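Local coordinates for iminosuccinate reductase (Paracoccus denitrificans, PDB 6RQA), which catalyses the NADH-dependent reduction of iminosuccinate to L-aspartate, regenerating the amino donor for the beta-hydroxyaspartate cycle of glyoxylate assimilation, at residues 246-251 and 274-279. Residues are numbered along the deposited sequence; the frame is centred on the assembly and turned at random.
Sequences GKQELD and CQHAIA. With NAD (nicotinamide-adenine-dinucleotide), chain C.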
loop_
_atom_site.group_PDB
_atom_site.type_symbol
_atom_site.label_atom_id
_atom_site.label_comp_id
_atom_site.label_asym_id
_atom_site.label_seq_id
_atom_site.Cartn_x
_atom_site.Cartn_y
_atom_site.Cartn_z
ATOM N N GLY A 246 -7.915 -19.795 -6.145
ATOM C CA GLY A 246 -8.565 -20.919 -5.493
ATOM C C GLY A 246 -10.077 -20.884 -5.586
ATOM O O GLY A 246 -10.721 -21.937 -5.536
ATOM N N LYS A 247 -10.657 -19.693 -5.716
ATOM C CA LYS A 247 -12.098 -19.566 -5.861
ATOM C C LYS A 247 -12.528 -19.954 -7.271
ATOM O O LYS A 247 -11.758 -19.855 -8.230
ATOM C CB LYS A 247 -12.551 -18.139 -5.551
ATOM C CG LYS A 247 -12.495 -17.771 -4.076
ATOM C CD LYS A 247 -12.947 -16.338 -3.849
ATOM C CE LYS A 247 -12.907 -15.970 -2.374
ATOM N NZ LYS A 247 -13.303 -14.552 -2.147
ATOM N N GLN A 248 -13.778 -20.399 -7.387
ATOM C CA GLN A 248 -14.307 -20.843 -8.668
ATOM C C GLN A 248 -15.825 -20.776 -8.633
ATOM O O GLN A 248 -16.448 -21.176 -7.646
ATOM C CB GLN A 248 -13.849 -22.270 -8.996
ATOM C CG GLN A 248 -14.312 -22.772 -10.353
ATOM C CD GLN A 248 -13.874 -24.194 -10.624
ATOM O OE1 GLN A 248 -13.381 -24.885 -9.733
ATOM N NE2 GLN A 248 -14.052 -24.643 -11.862
ATOM N N GLU A 249 -16.408 -20.271 -9.714
ATOM C CA GLU A 249 -17.854 -20.200 -9.872
ATOM C C GLU A 249 -18.359 -20.941 -11.097
ATOM O O GLU A 249 -19.428 -21.553 -11.044
ATOM C CB GLU A 249 -18.310 -18.735 -9.954
ATOM C CG GLU A 249 -18.328 -18.000 -8.625
ATOM C CD GLU A 249 -18.913 -16.606 -8.744
ATOM O OE1 GLU A 249 -18.582 -15.903 -9.721
ATOM O OE2 GLU A 249 -19.713 -16.217 -7.866
ATOM N N LEU A 250 -17.617 -20.908 -12.198
ATOM C CA LEU A 250 -18.088 -21.413 -13.476
ATOM C C LEU A 250 -17.357 -22.691 -13.865
ATOM O O LEU A 250 -16.286 -23.013 -13.345
ATOM C CB LEU A 250 -17.910 -20.360 -14.576
ATOM C CG LEU A 250 -19.018 -19.322 -14.786
ATOM C CD1 LEU A 250 -19.346 -18.567 -13.508
ATOM C CD2 LEU A 250 -18.615 -18.353 -15.883
ATOM N N ASP A 251 -17.966 -23.420 -14.789
ATOM C CA ASP A 251 -17.311 -24.569 -15.396
ATOM C C ASP A 251 -16.247 -24.073 -16.371
ATOM O O ASP A 251 -16.557 -23.265 -17.255
ATOM C CB ASP A 251 -18.344 -25.436 -16.117
ATOM C CG ASP A 251 -17.761 -26.727 -16.662
ATOM O OD1 ASP A 251 -16.607 -27.062 -16.325
ATOM O OD2 ASP A 251 -18.465 -27.414 -17.431
ATOM N N CYS A 274 -11.006 -16.845 -14.897
ATOM C CA CYS A 274 -10.234 -17.481 -15.959
ATOM C C CYS A 274 -9.027 -18.253 -15.445
ATOM O O CYS A 274 -8.358 -18.913 -16.250
ATOM C CB CYS A 274 -9.773 -16.428 -16.970
ATOM S SG CYS A 274 -11.111 -15.499 -17.747
ATOM N N GLN A 275 -8.729 -18.200 -14.144
ATOM C CA GLN A 275 -7.544 -18.869 -13.617
ATOM C C GLN A 275 -7.587 -20.378 -13.813
ATOM O O GLN A 275 -6.531 -21.016 -13.860
ATOM C CB GLN A 275 -7.377 -18.549 -12.129
ATOM C CG GLN A 275 -8.413 -19.211 -11.232
ATOM C CD GLN A 275 -8.248 -18.839 -9.773
ATOM O OE1 GLN A 275 -7.497 -19.479 -9.039
ATOM N NE2 GLN A 275 -8.953 -17.798 -9.343
ATOM N N HIS A 276 -8.778 -20.963 -13.934
ATOM C CA HIS A 276 -8.902 -22.407 -14.070
ATOM C C HIS A 276 -8.838 -22.856 -15.524
ATOM O O HIS A 276 -8.223 -23.885 -15.826
ATOM C CB HIS A 276 -10.203 -22.880 -13.421
ATOM C CG HIS A 276 -10.368 -22.412 -12.009
ATOM N ND1 HIS A 276 -9.751 -23.029 -10.943
ATOM C CD2 HIS A 276 -11.068 -21.377 -11.489
ATOM C CE1 HIS A 276 -10.067 -22.399 -9.826
ATOM N NE2 HIS A 276 -10.865 -21.390 -10.130
ATOM N N ALA A 277 -9.460 -22.104 -16.434
ATOM C CA ALA A 277 -9.333 -22.407 -17.854
ATOM C C ALA A 277 -7.943 -22.080 -18.386
ATOM O O ALA A 277 -7.539 -22.633 -19.414
ATOM C CB ALA A 277 -10.395 -21.650 -18.652
ATOM N N ILE A 278 -7.208 -21.195 -17.712
ATOM C CA ILE A 278 -5.826 -20.920 -18.093
ATOM C C ILE A 278 -4.915 -22.061 -17.657
ATOM O O ILE A 278 -4.071 -22.530 -18.428
ATOM C CB ILE A 278 -5.369 -19.572 -17.501
ATOM C CG1 ILE A 278 -5.961 -18.406 -18.295
ATOM C CG2 ILE A 278 -3.849 -19.482 -17.467
ATOM C CD1 ILE A 278 -5.415 -18.283 -19.698
ATOM N N ALA A 279 -5.080 -22.528 -16.417
ATOM C CA ALA A 279 -4.239 -23.607 -15.911
ATOM C C ALA A 279 -4.493 -24.909 -16.661
ATOM O O ALA A 279 -3.565 -25.696 -16.884
ATOM C CB ALA A 279 -4.473 -23.797 -14.413
HETATM P PA NAD C . -21.301 -13.039 1.336
HETATM O O1A NAD C . -20.532 -14.066 2.120
HETATM O O2A NAD C . -22.296 -12.013 1.772
HETATM O O5B NAD C . -22.318 -14.131 0.452
HETATM C C5B NAD C . -21.530 -15.188 0.062
HETATM C C4B NAD C . -22.360 -16.121 -0.782
HETATM O O4B NAD C . -21.502 -17.110 -1.319
HETATM C C3B NAD C . -23.307 -16.814 0.193
HETATM O O3B NAD C . -24.450 -16.022 0.203
HETATM C C2B NAD C . -23.528 -18.167 -0.493
HETATM O O2B NAD C . -24.551 -18.119 -1.429
HETATM C C1B NAD C . -22.173 -18.367 -1.285
HETATM N N9A NAD C . -21.274 -19.288 -0.581
HETATM C C8A NAD C . -20.709 -19.201 0.705
HETATM N N7A NAD C . -19.930 -20.242 0.998
HETATM C C5A NAD C . -19.981 -21.054 -0.150
HETATM C C6A NAD C . -19.375 -22.296 -0.477
HETATM N N6A NAD C . -18.563 -22.908 0.431
HETATM N N1A NAD C . -19.602 -22.879 -1.698
HETATM C C2A NAD C . -20.432 -22.201 -2.554
HETATM N N3A NAD C . -21.071 -21.023 -2.387
HETATM C C4A NAD C . -20.818 -20.472 -1.149
HETATM O O3 NAD C . -20.102 -12.562 0.371
HETATM P PN NAD C . -20.330 -11.165 -0.346
HETATM O O1N NAD C . -21.647 -10.850 -1.010
HETATM O O2N NAD C . -19.440 -10.305 0.479
HETATM O O5D NAD C . -19.296 -11.194 -1.797
HETATM C C5D NAD C . -19.301 -12.478 -2.251
HETATM C C4D NAD C . -18.152 -12.644 -3.213
HETATM O O4D NAD C . -17.977 -11.403 -3.930
HETATM C C3D NAD C . -16.868 -12.859 -2.356
HETATM O O3D NAD C . -16.239 -13.967 -2.893
HETATM C C2D NAD C . -16.065 -11.570 -2.608
HETATM O O2D NAD C . -14.701 -11.772 -2.766
HETATM C C1D NAD C . -16.601 -11.212 -4.014
HETATM N N1N NAD C . -16.367 -9.737 -4.282
HETATM C C2N NAD C . -15.947 -9.419 -5.541
HETATM C C3N NAD C . -15.708 -8.085 -5.865
HETATM C C7N NAD C . -15.254 -7.826 -7.263
HETATM O O7N NAD C . -15.004 -6.695 -7.665
HETATM N N7N NAD C . -15.131 -8.923 -8.081
HETATM C C4N NAD C . -15.900 -7.095 -4.901
HETATM C C5N NAD C . -16.326 -7.448 -3.626
HETATM C C6N NAD C . -16.563 -8.792 -3.313
#
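Side chains of Gln275 and His276, on the short helix 275-279, reach the backbone of Gly246 and Lys247 in a small polar surface contact beside the NAD-binding parallel sheet. The evidence is two hydrogen bonds and one stack. His276 NE2 donates to Lys247 O over 2.6 Å, nearly straight at 170°; the acceptor lies in the ring plane, although the donor is tilted out of the carbonyl plane. Gln248 supplies the stack: CG anti to the backbone N (chi1 -177°) and an extended chain bring its amide over one ring face, the planes 19° apart, with CG 4.0 Å from the ring centroid in a CH-pi contact. Gln248 NE2 also donates to Leu250 O (3.1 Å), which helps set the turn of the amide. The opposite ring face meets Gln275 CG, so both faces are met, the second near its rim. Gln275 OE1 accepts from Gly246 N at 2.9 Å, while its NE2 binds Gly272 O and Thr244 O, so both ends of the amide are engaged. With an alanine here instead of His276, Lys247 O is likely to lose this donor and the Gln248 amide the ring it stacks on. On the cofactor side, Lys247 NZ donates to NAD O3D (3.1 Å) and forms a salt bridge with Asp243, which places Lys247 in the NAD(+) site at the nicotinamide ribose, in the Rossmann-type domain of the ornithine cyclodeaminase/mu-crystallin family.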